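Uncharacterized HTH-type transcriptional regulator Rv2887 (PDB 5HSM) represses transcription of a methyltransferase gene and several others by binding promoter DNA as a homodimer, and binds salicylate and para-aminosalicylic acid. Local coordinates at residues F59-R63 against L123-E128; V40-V45 against A134-V138; S72-L76 against M87-L91. All blocks are in the same frame, centred on the assembly; numbering follows the deposited sequence.

Interaction 1: F59-R63 against L123-E128; sequences FVCLR and LAKRAE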
loop_
_atom_site.group_PDB
_atom_site.type_symbol
_atom_site.label_atom_id
_atom_site.label_comp_id
_atom_site.label_asym_id
_atom_site.label_seq_id
_atom_site.Cartn_x
_atom_site.Cartn_y
_atom_site.Cartn_z
ATOM N N PHE A 59 -6.507 14.324 -0.971
ATOM C CA PHE A 59 -5.410 14.830 -1.783
ATOM C C PHE A 59 -5.184 13.982 -3.040
ATOM O O PHE A 59 -4.998 14.517 -4.128
ATOM C CB PHE A 59 -4.113 14.892 -0.990
ATOM C CG PHE A 59 -2.932 15.192 -1.849
ATOM C CD1 PHE A 59 -2.834 16.414 -2.504
ATOM C CD2 PHE A 59 -1.942 14.249 -2.043
ATOM C CE1 PHE A 59 -1.750 16.688 -3.327
ATOM C CE2 PHE A 59 -0.857 14.510 -2.859
ATOM C CZ PHE A 59 -0.757 15.736 -3.498
ATOM N N VAL A 60 -5.193 12.665 -2.890
ATOM C CA VAL A 60 -5.010 11.777 -4.046
ATOM C C VAL A 60 -6.076 12.046 -5.129
ATOM O O VAL A 60 -5.753 12.200 -6.325
ATOM C CB VAL A 60 -5.028 10.306 -3.601
ATOM C CG1 VAL A 60 -5.066 9.370 -4.798
ATOM C CG2 VAL A 60 -3.785 10.008 -2.741
ATOM N N CYS A 61 -7.336 12.145 -4.708
ATOM C CA CYS A 61 -8.427 12.487 -5.626
ATOM C C CYS A 61 -8.210 13.844 -6.310
ATOM O O CYS A 61 -8.290 13.964 -7.536
ATOM C CB CYS A 61 -9.764 12.495 -4.881
ATOM S SG CYS A 61 -11.192 12.983 -5.883
ATOM N N LEU A 62 -7.958 14.868 -5.497
ATOM C CA LEU A 62 -7.635 16.209 -5.986
ATOM C C LEU A 62 -6.531 16.209 -7.058
ATOM O O LEU A 62 -6.665 16.831 -8.117
ATOM C CB LEU A 62 -7.221 17.082 -4.793
ATOM C CG LEU A 62 -7.213 18.604 -4.896
ATOM C CD1 LEU A 62 -8.611 19.128 -5.182
ATOM C CD2 LEU A 62 -6.680 19.192 -3.599
ATOM N N ARG A 63 -5.443 15.499 -6.786
ATOM C CA ARG A 63 -4.316 15.456 -7.701
ATOM C C ARG A 63 -4.695 14.756 -9.011
ATOM O O ARG A 63 -4.334 15.213 -10.113
ATOM C CB ARG A 63 -3.123 14.756 -7.037
ATOM C CG ARG A 63 -1.897 14.704 -7.915
ATOM C CD ARG A 63 -0.630 14.762 -7.098
ATOM N NE ARG A 63 0.553 14.892 -7.943
ATOM C CZ ARG A 63 0.946 16.029 -8.518
ATOM N NH1 ARG A 63 0.250 17.149 -8.350
ATOM N NH2 ARG A 63 2.042 16.046 -9.265
ATOM N N LEU A 123 -5.503 24.726 -4.623
ATOM C CA LEU A 123 -5.286 23.818 -3.488
ATOM C C LEU A 123 -4.465 22.625 -3.905
ATOM O O LEU A 123 -3.620 22.156 -3.149
ATOM C CB LEU A 123 -6.618 23.342 -2.901
ATOM C CG LEU A 123 -6.557 22.505 -1.623
ATOM C CD1 LEU A 123 -5.919 23.310 -0.480
ATOM C CD2 LEU A 123 -7.945 22.018 -1.233
ATOM N N ALA A 124 -4.721 22.118 -5.109
ATOM C CA ALA A 124 -4.012 20.942 -5.585
ATOM C C ALA A 124 -2.533 21.278 -5.664
ATOM O O ALA A 124 -1.673 20.470 -5.263
ATOM C CB ALA A 124 -4.549 20.479 -6.954
ATOM N N LYS A 125 -2.229 22.485 -6.150
ATOM C CA LYS A 125 -0.811 22.814 -6.277
ATOM C C LYS A 125 -0.153 23.081 -4.914
ATOM O O LYS A 125 0.962 22.591 -4.662
ATOM C CB LYS A 125 -0.604 23.983 -7.251
ATOM C CG LYS A 125 -0.671 23.511 -8.716
ATOM C CD LYS A 125 -0.435 21.975 -8.800
ATOM C CE LYS A 125 0.186 21.461 -10.108
ATOM N NZ LYS A 125 1.678 21.509 -10.152
ATOM N N ARG A 126 -0.838 23.806 -4.025
ATOM C CA ARG A 126 -0.288 24.030 -2.689
ATOM C C ARG A 126 -0.039 22.702 -1.956
ATOM O O ARG A 126 0.992 22.515 -1.288
ATOM C CB ARG A 126 -1.221 24.915 -1.859
ATOM C CG ARG A 126 -0.527 26.118 -1.237
ATOM C CD ARG A 126 -0.735 27.389 -2.061
ATOM N NE ARG A 126 -2.110 27.891 -1.989
ATOM C CZ ARG A 126 -2.551 28.982 -2.615
ATOM N NH1 ARG A 126 -1.732 29.705 -3.369
ATOM N NH2 ARG A 126 -3.817 29.354 -2.487
ATOM N N ALA A 127 -0.987 21.783 -2.100
ATOM C CA ALA A 127 -0.912 20.486 -1.432
ATOM C C ALA A 127 0.236 19.648 -1.982
ATOM O O ALA A 127 0.965 18.982 -1.227
ATOM C CB ALA A 127 -2.233 19.753 -1.565
ATOM N N GLU A 128 0.409 19.657 -3.304
ATOM C CA GLU A 128 1.528 18.914 -3.870
ATOM C C GLU A 128 2.828 19.456 -3.276
ATOM O O GLU A 128 3.725 18.686 -2.908
ATOM C CB GLU A 128 1.544 18.997 -5.406
ATOM C CG GLU A 128 2.804 18.417 -6.047
ATOM C CD GLU A 128 2.952 16.899 -5.903
ATOM O OE1 GLU A 128 4.033 16.394 -6.275
ATOM O OE2 GLU A 128 2.013 16.206 -5.438
#
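Phe59, Leu62 and Arg63 of helix 56-67 face Ala124, Ala127 and Glu128 of helix 118-139, joining the winged helix-turn-helix domain of this MarR-family repressor to the long helix that follows it. The short helical segments cross at -123°, with their axes 9.7 Å apart. With CG swung away from the backbone N (chi1 171°), the Phe59 side chain reaches across the gap, and its CD1 lies 3.5 Å from Ala127 CB. The Glu128 carboxylate is nearly coplanar with the ring and brings OE2 to its edge, 3.4 Å from Phe59 CZ. Leu62 lays CD2 against Leu123 and Ala124, 3.9 Å from Leu123 CG and 3.8 Å from Ala124 CA. The side chain of Arg63, which binds salicylate, leaves with CG opposite the backbone N, bends at chi2 and lays its guanidinium against the Glu128 carboxylate, the two planes 13° apart. Its NH2 forms a salt bridge with Asp27 of the second subunit, while Glu128 OE1 pairs with Arg132 and has the like charge of that same Asp27 nearby. Glu128 OE2 sits over one face of the Arg63 guanidinium, 3.2 Å from NE, a salt bridge of charges alone to which no N-H points.

Interaction 2: V40-V45 against A134-V138; sequences VLRPEV and ADARV
Glu44 of helix 29-49 lies against Ala134, Arg137 and Val138 of helix 118-139, where the two helices, which belong to the dimerization region of the MarR fold, run roughly antiparallel. The axes of the short segments approach to 9.4 Å with 137° between their directions, and the backbones come nearest at Val45 and Ala134, where the small alanine allows a CA-CA distance of 5.7 Å. The close-packed side is apolar. Val138 points CG2 into the groove between Leu41 and Glu44, 3.9 Å from Leu41 CD1, and the Leu41 and Val138 side chains cross at about a right angle. The aliphatic part of Glu44 belongs to this layer as well: its CG rests 3.8 Å from Ala134 CB. A bend at chi2 (87°) then turns the carboxylate out of the packed layer toward Arg137.

The solvent side is polar and looser. Exposed Arg137, bent at chi3 (-64°), presents the edge of its guanidinium, and NE donates to Glu44 OE2 at 2.8 Å in a nearly straight bond. A water extends the link, donating to Glu44 O at 2.7 Å and accepting from Arg137 NH2 at 2.8 Å, which ties side chain to backbone across the gap. On the buried flank, salicylate-binding Asp135 has its carboxylate held by the backbone N atoms of Leu30 and Gly31 of the second subunit. Helix 56-67 adjoins the contact through Leu56, which touches Val45, while Leu30 of the second subunit packs on Val138.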
loop_
_atom_site.group_PDB
_atom_site.type_symbol
_atom_site.label_atom_id
_atom_site.label_comp_id
_atom_site.label_asym_id
_atom_site.label_seq_id
_atom_site.Cartn_x
_atom_site.Cartn_y
_atom_site.Cartn_z
ATOM N N VAL A 40 6.056 5.579 8.519
ATOM C CA VAL A 40 6.519 6.909 8.936
ATOM C C VAL A 40 6.111 7.985 7.923
ATOM O O VAL A 40 5.651 9.081 8.289
ATOM C CB VAL A 40 8.053 6.921 9.138
ATOM C CG1 VAL A 40 8.603 8.345 9.178
ATOM C CG2 VAL A 40 8.415 6.152 10.412
ATOM N N LEU A 41 6.257 7.661 6.639
ATOM C CA LEU A 41 5.958 8.612 5.572
ATOM C C LEU A 41 4.480 8.964 5.494
ATOM O O LEU A 41 4.129 10.123 5.245
ATOM C CB LEU A 41 6.420 8.063 4.212
ATOM C CG LEU A 41 6.349 9.026 3.030
ATOM C CD1 LEU A 41 7.106 10.319 3.333
ATOM C CD2 LEU A 41 6.918 8.372 1.781
ATOM N N ARG A 42 3.610 7.980 5.696
ATOM C CA ARG A 42 2.176 8.239 5.568
ATOM C C ARG A 42 1.683 9.251 6.619
ATOM O O ARG A 42 0.990 10.219 6.266
ATOM C CB ARG A 42 1.368 6.939 5.658
ATOM C CG ARG A 42 -0.039 7.092 5.142
ATOM C CD ARG A 42 -0.961 5.997 5.658
ATOM N NE ARG A 42 -2.374 6.346 5.478
ATOM C CZ ARG A 42 -2.989 7.398 6.023
ATOM N NH1 ARG A 42 -2.338 8.234 6.827
ATOM N NH2 ARG A 42 -4.276 7.609 5.775
ATOM N N PRO A 43 2.036 9.055 7.901
ATOM C CA PRO A 43 1.644 10.094 8.866
ATOM C C PRO A 43 2.305 11.437 8.619
ATOM O O PRO A 43 1.697 12.453 8.934
ATOM C CB PRO A 43 2.116 9.533 10.212
ATOM C CG PRO A 43 2.255 8.088 10.008
ATOM C CD PRO A 43 2.603 7.873 8.582
ATOM N N GLU A 44 3.535 11.454 8.115
ATOM C CA GLU A 44 4.198 12.730 7.828
ATOM C C GLU A 44 3.407 13.506 6.768
ATOM O O GLU A 44 3.163 14.720 6.898
ATOM C CB GLU A 44 5.645 12.502 7.367
ATOM C CG GLU A 44 6.469 13.784 7.174
ATOM C CD GLU A 44 7.148 14.263 8.443
ATOM O OE1 GLU A 44 7.191 13.496 9.431
ATOM O OE2 GLU A 44 7.633 15.415 8.456
ATOM N N VAL A 45 3.004 12.798 5.715
ATOM C CA VAL A 45 2.220 13.397 4.638
ATOM C C VAL A 45 0.827 13.828 5.110
ATOM O O VAL A 45 0.385 14.949 4.846
ATOM C CB VAL A 45 2.107 12.422 3.443
ATOM C CG1 VAL A 45 1.141 12.955 2.408
ATOM C CG2 VAL A 45 3.483 12.248 2.813
ATOM N N ALA A 134 7.190 17.271 2.850
ATOM C CA ALA A 134 7.133 16.137 3.811
ATOM C C ALA A 134 8.123 15.041 3.445
ATOM O O ALA A 134 8.836 14.474 4.306
ATOM C CB ALA A 134 5.731 15.557 3.869
ATOM N N ASP A 135 8.154 14.731 2.151
ATOM C CA ASP A 135 9.081 13.731 1.629
ATOM C C ASP A 135 10.521 14.085 1.977
ATOM O O ASP A 135 11.300 13.241 2.474
ATOM C CB ASP A 135 8.922 13.622 0.116
ATOM C CG ASP A 135 9.612 12.389 -0.465
ATOM O OD1 ASP A 135 8.985 11.318 -0.453
ATOM O OD2 ASP A 135 10.760 12.499 -0.957
ATOM N N ALA A 136 10.874 15.343 1.716
ATOM C CA ALA A 136 12.222 15.810 2.025
ATOM C C ALA A 136 12.530 15.740 3.520
ATOM O O ALA A 136 13.663 15.447 3.916
ATOM C CB ALA A 136 12.419 17.249 1.516
ATOM N N ARG A 137 11.535 16.037 4.353
ATOM C CA ARG A 137 11.741 15.979 5.800
ATOM C C ARG A 137 12.080 14.570 6.260
ATOM O O ARG A 137 12.918 14.387 7.152
ATOM C CB ARG A 137 10.509 16.476 6.556
ATOM C CG ARG A 137 10.374 17.994 6.554
ATOM C CD ARG A 137 9.387 18.449 7.605
ATOM N NE ARG A 137 8.016 17.995 7.359
ATOM C CZ ARG A 137 7.165 18.606 6.541
ATOM N NH1 ARG A 137 7.547 19.674 5.843
ATOM N NH2 ARG A 137 5.931 18.147 6.412
ATOM N N VAL A 138 11.420 13.573 5.681
ATOM C CA VAL A 138 11.785 12.196 6.054
ATOM C C VAL A 138 13.173 11.810 5.539
ATOM O O VAL A 138 14.007 11.275 6.290
ATOM C CB VAL A 138 10.747 11.179 5.559
ATOM C CG1 VAL A 138 11.233 9.763 5.819
ATOM C CG2 VAL A 138 9.419 11.424 6.273
HETATM O O HOH W 1 4.636 16.478 8.263
#

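Interaction 3: S72-L76 against M87-L91; sequences SSAEL and MNTVL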
loop_
_atom_site.group_PDB
_atom_site.type_symbol
_atom_site.label_atom_id
_atom_site.label_comp_id
_atom_site.label_asym_id
_atom_site.label_seq_id
_atom_site.Cartn_x
_atom_site.Cartn_y
_atom_site.Cartn_z
ATOM N N SER A 72 -14.734 10.315 -14.111
ATOM C CA SER A 72 -15.864 9.956 -13.261
ATOM C C SER A 72 -15.392 9.366 -11.942
ATOM O O SER A 72 -14.234 8.973 -11.799
ATOM C CB SER A 72 -16.781 8.961 -13.969
ATOM O OG SER A 72 -16.134 7.714 -14.136
ATOM N N SER A 73 -16.308 9.301 -10.981
ATOM C CA SER A 73 -16.017 8.749 -9.674
ATOM C C SER A 73 -15.507 7.320 -9.782
ATOM O O SER A 73 -14.573 6.942 -9.093
ATOM C CB SER A 73 -17.261 8.792 -8.789
ATOM O OG SER A 73 -16.988 8.228 -7.519
ATOM N N ALA A 74 -16.114 6.527 -10.662
ATOM C CA ALA A 74 -15.712 5.133 -10.812
ATOM C C ALA A 74 -14.285 5.062 -11.330
ATOM O O ALA A 74 -13.470 4.253 -10.880
ATOM C CB ALA A 74 -16.656 4.398 -11.753
ATOM N N GLU A 75 -13.987 5.923 -12.291
ATOM C CA GLU A 75 -12.650 5.968 -12.868
ATOM C C GLU A 75 -11.595 6.288 -11.821
ATOM O O GLU A 75 -10.534 5.641 -11.738
ATOM C CB GLU A 75 -12.603 6.998 -14.013
ATOM C CG GLU A 75 -13.459 6.528 -15.187
ATOM C CD GLU A 75 -13.852 7.584 -16.189
ATOM O OE1 GLU A 75 -14.697 7.247 -17.045
ATOM O OE2 GLU A 75 -13.310 8.704 -16.155
ATOM N N LEU A 76 -11.878 7.334 -11.056
ATOM C CA LEU A 76 -11.026 7.762 -9.962
ATOM C C LEU A 76 -10.831 6.642 -8.944
ATOM O O LEU A 76 -9.723 6.418 -8.458
ATOM C CB LEU A 76 -11.640 8.990 -9.277
ATOM C CG LEU A 76 -11.674 10.268 -10.111
ATOM C CD1 LEU A 76 -12.703 11.221 -9.523
ATOM C CD2 LEU A 76 -10.291 10.907 -10.121
ATOM N N MET A 87 -14.720 6.667 -2.849
ATOM C CA MET A 87 -14.374 7.788 -3.715
ATOM C C MET A 87 -15.507 8.805 -3.733
ATOM O O MET A 87 -15.254 10.004 -3.734
ATOM C CB MET A 87 -14.058 7.325 -5.136
ATOM C CG MET A 87 -13.567 8.452 -6.033
ATOM S SD MET A 87 -12.144 9.296 -5.319
ATOM C CE MET A 87 -10.902 8.011 -5.437
ATOM N N ASN A 88 -16.751 8.328 -3.759
ATOM C CA ASN A 88 -17.904 9.222 -3.695
ATOM C C ASN A 88 -17.854 10.074 -2.439
ATOM O O ASN A 88 -18.120 11.275 -2.487
ATOM C CB ASN A 88 -19.219 8.441 -3.733
ATOM C CG ASN A 88 -19.522 7.869 -5.104
ATOM O OD1 ASN A 88 -19.067 8.388 -6.121
ATOM N ND2 ASN A 88 -20.311 6.799 -5.139
ATOM N N THR A 89 -17.513 9.447 -1.315
ATOM C CA THR A 89 -17.357 10.181 -0.062
ATOM C C THR A 89 -16.262 11.251 -0.149
ATOM O O THR A 89 -16.463 12.400 0.260
ATOM C CB THR A 89 -17.038 9.229 1.096
ATOM O OG1 THR A 89 -18.140 8.331 1.282
ATOM C CG2 THR A 89 -16.791 10.009 2.384
ATOM N N VAL A 90 -15.107 10.863 -0.682
ATOM C CA VAL A 90 -13.997 11.790 -0.849
ATOM C C VAL A 90 -14.416 12.985 -1.704
ATOM O O VAL A 90 -14.151 14.148 -1.368
ATOM C CB VAL A 90 -12.776 11.080 -1.487
ATOM C CG1 VAL A 90 -11.769 12.093 -1.969
ATOM C CG2 VAL A 90 -12.136 10.126 -0.483
ATOM N N LEU A 91 -15.091 12.688 -2.810
ATOM C CA LEU A 91 -15.588 13.708 -3.707
ATOM C C LEU A 91 -16.604 14.631 -3.035
ATOM O O LEU A 91 -16.607 15.828 -3.279
ATOM C CB LEU A 91 -16.216 13.056 -4.939
ATOM C CG LEU A 91 -15.215 12.540 -5.971
ATOM C CD1 LEU A 91 -15.953 11.748 -7.031
ATOM C CD2 LEU A 91 -14.477 13.716 -6.601
#
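Ser73 holds OG anti to its own N (chi1 179°), which aims the hydroxyl across at helix 84-96, and Asn88 turns its amide to meet it with chi1 at -73°. Ser73 OG donates to Asn88 OD1 from above the carbonyl plane, 42° out of it, rather than along a lone pair; the 2.5 Å between these two atoms is unusually short, and the exact length is doubtful. The pair joins helices 73-79 and 84-96, consecutive helices of the helix-turn-helix unit in this winged domain; in MarR proteins the second of them is the recognition helix that enters the DNA major groove.

Beneath the polar pair the surfaces are apolar. Met87 is folded at chi2 and chi3 and curls along helix 73-79: its CG lies 3.8 Å from Leu76 CB, while the terminal CE reaches 3.6 Å from Leu76 O. Leu91, one turn further on, places CD1 3.7 Å from Ser73 CB and also meets Leu76 CD1. Met64 of helix 56-67 extends this apolar layer by touching Leu76.

The start of helix 73-79 is fixed by a capping box. Ser72 N donates to Glu75 OE2 at 3.0 Å, and Glu75 N returns a weak bond to Ser72 OG; Ser111 OG further accepts from Ala74 N. The contact therefore combines one polar bond, reaching from buried Ser73 to exposed Asn88, with non-directional apolar packing beneath it, where the folded Met87 side chain packs between the helices against Leu76.

Overall arrangement
Interaction 3 lies within the chain loop closed by interaction 1, which in turn lies within the loop closed by interaction 2. Helix 118-139 is shared by interactions 1 and 2, whose centres are 16 Å apart, and it runs from the DNA-binding domain toward the dimerization region. Interaction 1 touches interaction 3, 15 Å away between centres, through Cys61 of helix 56-67, which packs on Met87, Val90 and Leu91. Interactions 2 and 3, with centres 25 Å apart, lie on opposite sides of the chain centre. Interactions 1 and 2 each hold a salicylate-binding residue and touch the second subunit, an arrangement consistent with ligand binding altering the conformation needed for DNA binding.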